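Local coordinates for protein glucokinase (Streptomyces griseus, PDB 3VGL) that probably phosphorylates D-glucose with ATP to give D-glucose 6-phosphate, as a zinc-containing ROK-family glucokinase, at residues G2-G6 with G17-E21; A110-Y114 with I139-L144. Residues are numbered along the deposited sequence.

Interaction 1. Residues G2-G6 with G17-E21; sequences GLTIG and GVVDE
Actin-like ATPase folds, to whose clan the ROK family belongs, open with a β-hairpin, and residues 2-6 and 17-21 form the open-ended half of one, away from its turn: strands 3-9 and 13-19 run antiparallel, the short segments' axes 4.6 Å apart at 142°. The register pairs G6 with G17, I5 with V18 and T4 with V19. G17, extended, makes both bonds of a hydrogen-bonded pair: G17 N gives to G6 O and G17 O accepts from G6 N, each at 2.9 Å. G17 O also receives the CA-H of I5, 3.4 Å from I5 CA. V18 follows in a non-hydrogen-bonded pair, its CA 4.4 Å from I5 CA. Its t rotamer sets V18 CG2 3.3 Å from I5 CD1 and V18 CG1 3.8 Å from L3 CD1, so one apolar face holds all three residues, with V57 of the adjoining strand 57-64 against I5 and V18. V19 turns to the other face, with T4, under helix 301-311, whose A307 O bonds T4 OG1. V19 N gives a 2.9 Å hydrogen bond to T4 O, while the return bond, T4 N to V19 O, is weak at 3.4 Å; V19 O also accepts from R311 of helix 301-311. D20 leaves the strand; its CB lies 3.7 Å from L3 CD2, and its OD1 accepts from the backbone N of E22 and R24 in the following turn. E21 comes last, at the exposed end, its side chain curling back with chi1 m until OE2 accepts a 2.7 Å hydrogen bond from G2 N.

Interaction 2. Residues A110-Y114 with I139-L144; sequences AWGEY and IIGNKL
Y114, I139 and W111 carry most of this helix-on-sheet contact, in which one turn of helix 105-116 rests on the end of a β-hairpin. The helical turn is regular, with Y114 N bonded to A110 O at 2.8 Å. Opposite it, strand 134-140 reverses through a type I' turn from I140 to K143, with G141 and N142 both at positive phi; I140 N to K143 O (3.0 Å) and K143 N to I140 O (3.2 Å) close it. Y114, chi1 t, points its CB toward the hairpin and offers a ring face to I139: CG2 of I139 stands 4.2 Å from the centroid of the Y114 ring, 19° off its normal, a CH-pi contact. At the ring's far end N142 ND2 donates to Y114 OH at 2.9 Å, and the same amide group reaches D123. A water 2.9 Å from Y114 OH also gives a weak bond to N142 O. I139, m at both chi angles, sends its other branch to W111, whose CE3 is 4.0 Å from I139 CD1. W111, also t at chi1, meets I139 at its ring edge and L144 obliquely, CE3 to L144 CB being 4.1 Å, while its NE1 bonds D308 of helix 301-311. A110 fills the base, its CB 4.5 Å from both I139 CG1 and L144 CD1. Such packing, a helix laid over a mixed five-stranded sheet with a tight hairpin at one edge, is characteristic of the α/β core that ROK kinases share with the actin-like ATPases.

How the interactions relate
Both contacts involve a hairpin of a five-stranded mixed sheet, but they use it differently. Interaction 1 lies within its sheet and joins two neighbouring strands, so backbone hydrogen bonds dominate and most of its residues are buried, with exposure confined to the end where G2 meets E21. Interaction 2 sets a helix against the other sheet and is only partly buried; its cross-segment chemistry is mainly side-chain packing, aromatic and aliphatic, with one amide-to-phenol hydrogen bond and a water that also reaches the backbone O of N142. The two do not touch: their centres lie 19 Å apart and their nearest atoms about 8 Å. Helix 301-311 meets both, covering T4 and V19 in one and W111 and L144 in the other.

Interaction 1. Residues G2-G6 with G17-E21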
ATOM      1  N   GLY A   2     -44.336   9.688 -24.193  1.00 36.42           N
ATOM      2  CA  GLY A   2     -43.939  10.918 -24.934  1.00 35.41           C
ATOM      3  C   GLY A   2     -42.449  11.144 -24.836  1.00 33.26           C
ATOM      4  O   GLY A   2     -41.675  10.200 -24.629  1.00 34.04           O
ATOM      5  N   LEU A   3     -42.043  12.401 -24.976  1.00 31.63           N
ATOM      6  CA  LEU A   3     -40.635  12.774 -24.885  1.00 28.99           C
ATOM      7  C   LEU A   3     -40.315  13.364 -23.527  1.00 27.88           C
ATOM      8  O   LEU A   3     -41.105  14.113 -22.958  1.00 28.29           O
ATOM      9  CB  LEU A   3     -40.299  13.813 -25.953  1.00 29.35           C
ATOM     10  CG  LEU A   3     -40.676  13.442 -27.390  1.00 27.82           C
ATOM     11  CD1 LEU A   3     -40.382  14.632 -28.266  1.00 28.59           C
ATOM     12  CD2 LEU A   3     -39.897  12.250 -27.861  1.00 27.71           C
ATOM     13  N   THR A   4     -39.142  13.014 -23.010  1.00 25.91           N
ATOM     14  CA  THR A   4     -38.609  13.644 -21.804  1.00 25.57           C
ATOM     15  C   THR A   4     -37.235  14.204 -22.123  1.00 24.26           C
ATOM     16  O   THR A   4     -36.669  13.910 -23.181  1.00 24.80           O
ATOM     17  CB  THR A   4     -38.473  12.614 -20.666  1.00 24.90           C
ATOM     18  OG1 THR A   4     -37.681  11.522 -21.142  1.00 26.74           O
ATOM     19  CG2 THR A   4     -39.850  12.108 -20.250  1.00 26.22           C
ATOM     20  N   ILE A   5     -36.706  15.021 -21.219  1.00 23.40           N
ATOM     21  CA  ILE A   5     -35.351  15.515 -21.344  1.00 22.96           C
ATOM     22  C   ILE A   5     -34.488  14.816 -20.310  1.00 22.03           C
ATOM     23  O   ILE A   5     -34.915  14.652 -19.181  1.00 22.15           O
ATOM     24  CB  ILE A   5     -35.293  17.055 -21.098  1.00 23.68           C
ATOM     25  CG1 ILE A   5     -35.793  17.809 -22.332  1.00 28.36           C
ATOM     26  CG2 ILE A   5     -33.867  17.510 -20.704  1.00 25.57           C
ATOM     27  CD1 ILE A   5     -34.683  18.347 -23.226  1.00 32.32           C
ATOM     28  N   GLY A   6     -33.304  14.372 -20.722  1.00 20.00           N
ATOM     29  CA  GLY A   6     -32.285  13.921 -19.754  1.00 18.84           C
ATOM     30  C   GLY A   6     -31.193  14.976 -19.656  1.00 18.50           C
ATOM     31  O   GLY A   6     -30.790  15.554 -20.667  1.00 17.87           O
ATOM     32  N   GLY A  17     -30.474  16.266 -23.503  1.00 20.98           N
ATOM     33  CA  GLY A  17     -31.121  15.932 -24.759  1.00 21.20           C
ATOM     34  C   GLY A  17     -32.519  15.430 -24.573  1.00 21.43           C
ATOM     35  O   GLY A  17     -32.874  14.913 -23.518  1.00 20.07           O
ATOM     36  N   VAL A  18     -33.328  15.603 -25.621  1.00 21.14           N
ATOM     37  CA  VAL A  18     -34.641  15.013 -25.671  1.00 21.26           C
ATOM     38  C   VAL A  18     -34.475  13.554 -26.072  1.00 21.68           C
ATOM     39  O   VAL A  18     -33.695  13.237 -26.971  1.00 22.55           O
ATOM     40  CB  VAL A  18     -35.550  15.777 -26.690  1.00 21.29           C
ATOM     41  CG1 VAL A  18     -36.796  14.990 -27.020  1.00 23.63           C
ATOM     42  CG2 VAL A  18     -35.895  17.168 -26.108  1.00 21.91           C
ATOM     43  N   VAL A  19     -35.163  12.678 -25.358  1.00 22.52           N
ATOM     44  CA  VAL A  19     -35.025  11.243 -25.566  1.00 23.35           C
ATOM     45  C   VAL A  19     -36.405  10.645 -25.705  1.00 25.33           C
ATOM     46  O   VAL A  19     -37.310  10.943 -24.903  1.00 25.29           O
ATOM     47  CB  VAL A  19     -34.279  10.568 -24.377  1.00 22.14           C
ATOM     48  CG1 VAL A  19     -34.137   9.068 -24.616  1.00 23.76           C
ATOM     49  CG2 VAL A  19     -32.907  11.219 -24.132  1.00 22.93           C
ATOM     50  N   ASP A  20     -36.576   9.821 -26.743  1.00 26.79           N
ATOM     51  CA  ASP A  20     -37.857   9.173 -26.967  1.00 29.08           C
ATOM     52  C   ASP A  20     -37.956   7.871 -26.199  1.00 29.83           C
ATOM     53  O   ASP A  20     -37.037   7.518 -25.449  1.00 28.48           O
ATOM     54  CB  ASP A  20     -38.206   9.030 -28.472  1.00 29.74           C
ATOM     55  CG  ASP A  20     -37.442   7.910 -29.189  1.00 31.53           C
ATOM     56  OD1 ASP A  20     -36.689   7.131 -28.583  1.00 30.02           O
ATOM     57  OD2 ASP A  20     -37.606   7.786 -30.409  1.00 32.30           O
ATOM     58  N   GLU A  21     -39.071   7.166 -26.393  1.00 31.38           N
ATOM     59  CA  GLU A  21     -39.400   5.944 -25.629  1.00 33.20           C
ATOM     60  C   GLU A  21     -38.474   4.771 -25.928  1.00 32.63           C
ATOM     61  O   GLU A  21     -38.361   3.854 -25.123  1.00 32.44           O
ATOM     62  CB  GLU A  21     -40.844   5.529 -25.920  1.00 34.99           C
ATOM     63  CG  GLU A  21     -41.892   6.632 -25.729  1.00 39.76           C
ATOM     64  CD  GLU A  21     -42.663   6.494 -24.422  1.00 45.03           C
ATOM     65  OE1 GLU A  21     -42.133   5.868 -23.481  1.00 46.96           O
ATOM     66  OE2 GLU A  21     -43.807   7.006 -24.346  1.00 48.97           O
TER

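Interaction 2. Residues A110-Y114 with I139-L144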
ATOM      1  N   ALA A 110     -26.117   3.266 -15.962  1.00 16.66           N
ATOM      2  CA  ALA A 110     -26.397   1.832 -15.851  1.00 17.27           C
ATOM      3  C   ALA A 110     -27.782   1.507 -16.416  1.00 17.85           C
ATOM      4  O   ALA A 110     -27.949   0.568 -17.221  1.00 18.68           O
ATOM      5  CB  ALA A 110     -26.298   1.379 -14.400  1.00 18.26           C
ATOM      6  N   TRP A 111     -28.765   2.291 -15.987  1.00 17.89           N
ATOM      7  CA  TRP A 111     -30.130   2.116 -16.465  1.00 18.92           C
ATOM      8  C   TRP A 111     -30.217   2.302 -17.995  1.00 19.11           C
ATOM      9  O   TRP A 111     -30.856   1.486 -18.691  1.00 19.80           O
ATOM     10  CB  TRP A 111     -31.080   3.051 -15.704  1.00 18.70           C
ATOM     11  CG  TRP A 111     -32.508   2.831 -16.095  1.00 21.30           C
ATOM     12  CD1 TRP A 111     -33.280   3.644 -16.876  1.00 23.00           C
ATOM     13  CD2 TRP A 111     -33.321   1.699 -15.754  1.00 23.02           C
ATOM     14  NE1 TRP A 111     -34.537   3.084 -17.040  1.00 24.43           N
ATOM     15  CE2 TRP A 111     -34.588   1.897 -16.360  1.00 23.75           C
ATOM     16  CE3 TRP A 111     -33.103   0.534 -14.998  1.00 23.83           C
ATOM     17  CZ2 TRP A 111     -35.639   0.971 -16.223  1.00 25.51           C
ATOM     18  CZ3 TRP A 111     -34.142  -0.384 -14.865  1.00 25.75           C
ATOM     19  CH2 TRP A 111     -35.399  -0.150 -15.472  1.00 25.02           C
ATOM     20  N   GLY A 112     -29.582   3.350 -18.526  1.00 18.33           N
ATOM     21  CA  GLY A 112     -29.592   3.599 -19.988  1.00 18.92           C
ATOM     22  C   GLY A 112     -29.015   2.421 -20.751  1.00 19.37           C
ATOM     23  O   GLY A 112     -29.563   1.992 -21.757  1.00 19.97           O
ATOM     24  N   GLU A 113     -27.901   1.880 -20.265  1.00 18.16           N
ATOM     25  CA  GLU A 113     -27.264   0.737 -20.930  1.00 18.48           C
ATOM     26  C   GLU A 113     -28.072  -0.541 -20.778  1.00 19.65           C
ATOM     27  O   GLU A 113     -28.111  -1.378 -21.691  1.00 20.13           O
ATOM     28  CB  GLU A 113     -25.837   0.547 -20.411  1.00 17.40           C
ATOM     29  CG  GLU A 113     -24.884   1.647 -20.917  1.00 18.23           C
ATOM     30  CD  GLU A 113     -24.687   1.584 -22.431  1.00 19.67           C
ATOM     31  OE1 GLU A 113     -24.506   0.466 -22.974  1.00 20.39           O
ATOM     32  OE2 GLU A 113     -24.668   2.653 -23.074  1.00 21.74           O
ATOM     33  N   TYR A 114     -28.724  -0.693 -19.630  1.00 19.66           N
ATOM     34  CA  TYR A 114     -29.561  -1.868 -19.384  1.00 20.89           C
ATOM     35  C   TYR A 114     -30.762  -1.876 -20.350  1.00 22.16           C
ATOM     36  O   TYR A 114     -31.094  -2.900 -20.969  1.00 22.25           O
ATOM     37  CB  TYR A 114     -30.016  -1.898 -17.924  1.00 21.01           C
ATOM     38  CG  TYR A 114     -31.069  -2.942 -17.682  1.00 22.29           C
ATOM     39  CD1 TYR A 114     -30.757  -4.302 -17.740  1.00 24.35           C
ATOM     40  CD2 TYR A 114     -32.382  -2.572 -17.444  1.00 25.62           C
ATOM     41  CE1 TYR A 114     -31.740  -5.267 -17.547  1.00 26.46           C
ATOM     42  CE2 TYR A 114     -33.368  -3.522 -17.255  1.00 27.61           C
ATOM     43  CZ  TYR A 114     -33.040  -4.863 -17.302  1.00 28.29           C
ATOM     44  OH  TYR A 114     -34.032  -5.794 -17.115  1.00 30.68           O
ATOM     45  N   ILE A 139     -27.412  -3.031 -11.526  1.00 17.67           N
ATOM     46  CA  ILE A 139     -28.661  -3.693 -11.936  1.00 18.76           C
ATOM     47  C   ILE A 139     -28.585  -5.122 -11.383  1.00 19.45           C
ATOM     48  O   ILE A 139     -27.687  -5.894 -11.748  1.00 19.24           O
ATOM     49  CB  ILE A 139     -28.823  -3.764 -13.458  1.00 19.32           C
ATOM     50  CG1 ILE A 139     -28.754  -2.381 -14.121  1.00 19.55           C
ATOM     51  CG2 ILE A 139     -30.135  -4.512 -13.815  1.00 21.25           C
ATOM     52  CD1 ILE A 139     -29.847  -1.415 -13.737  1.00 22.30           C
ATOM     53  N   ILE A 140     -29.506  -5.445 -10.480  1.00 20.41           N
ATOM     54  CA  ILE A 140     -29.621  -6.796  -9.935  1.00 21.01           C
ATOM     55  C   ILE A 140     -31.069  -7.225 -10.065  1.00 22.51           C
ATOM     56  O   ILE A 140     -31.980  -6.481  -9.680  1.00 22.57           O
ATOM     57  CB  ILE A 140     -29.149  -6.875  -8.467  1.00 21.09           C
ATOM     58  CG1 ILE A 140     -27.616  -6.770  -8.398  1.00 19.44           C
ATOM     59  CG2 ILE A 140     -29.611  -8.189  -7.819  1.00 22.63           C
ATOM     60  CD1 ILE A 140     -27.066  -6.614  -6.999  1.00 21.13           C
ATOM     61  N   GLY A 141     -31.278  -8.420 -10.611  1.00 23.84           N
ATOM     62  CA  GLY A 141     -32.644  -8.911 -10.851  1.00 25.63           C
ATOM     63  C   GLY A 141     -33.467  -7.930 -11.667  1.00 26.21           C
ATOM     64  O   GLY A 141     -34.634  -7.642 -11.329  1.00 28.01           O
ATOM     65  N   ASN A 142     -32.860  -7.407 -12.736  1.00 25.61           N
ATOM     66  CA  ASN A 142     -33.525  -6.526 -13.706  1.00 25.49           C
ATOM     67  C   ASN A 142     -33.993  -5.170 -13.151  1.00 25.71           C
ATOM     68  O   ASN A 142     -34.849  -4.496 -13.754  1.00 26.51           O
ATOM     69  CB  ASN A 142     -34.682  -7.281 -14.403  1.00 26.95           C
ATOM     70  CG  ASN A 142     -34.231  -8.591 -14.985  1.00 27.32           C
ATOM     71  OD1 ASN A 142     -34.387  -9.636 -14.367  1.00 31.38           O
ATOM     72  ND2 ASN A 142     -33.624  -8.540 -16.159  1.00 29.25           N
ATOM     73  N   LYS A 143     -33.410  -4.759 -12.024  1.00 24.62           N
ATOM     74  CA  LYS A 143     -33.806  -3.530 -11.339  1.00 24.46           C
ATOM     75  C   LYS A 143     -32.589  -2.733 -10.910  1.00 22.53           C
ATOM     76  O   LYS A 143     -31.614  -3.301 -10.426  1.00 22.21           O
ATOM     77  CB  LYS A 143     -34.603  -3.847 -10.083  1.00 25.10           C
ATOM     78  CG  LYS A 143     -36.000  -4.427 -10.334  1.00 29.47           C
ATOM     79  CD  LYS A 143     -36.957  -3.958  -9.262  1.00 35.78           C
ATOM     80  CE  LYS A 143     -37.067  -4.934  -8.123  1.00 38.82           C
ATOM     81  NZ  LYS A 143     -38.418  -4.847  -7.492  1.00 42.40           N
ATOM     82  N   LEU A 144     -32.672  -1.415 -11.064  1.00 22.33           N
ATOM     83  CA  LEU A 144     -31.649  -0.512 -10.522  1.00 21.36           C
ATOM     84  C   LEU A 144     -31.681  -0.545  -8.995  1.00 21.53           C
ATOM     85  O   LEU A 144     -32.756  -0.458  -8.381  1.00 23.09           O
ATOM     86  CB  LEU A 144     -31.902   0.907 -11.058  1.00 21.27           C
ATOM     87  CG  LEU A 144     -30.885   1.995 -10.715  1.00 21.64           C
ATOM     88  CD1 LEU A 144     -29.489   1.694 -11.285  1.00 21.28           C
ATOM     89  CD2 LEU A 144     -31.407   3.354 -11.218  1.00 20.38           C
TER
HETATM   90  O   HOH W   1     -36.701  -4.872 -16.636  1.00 30.63           O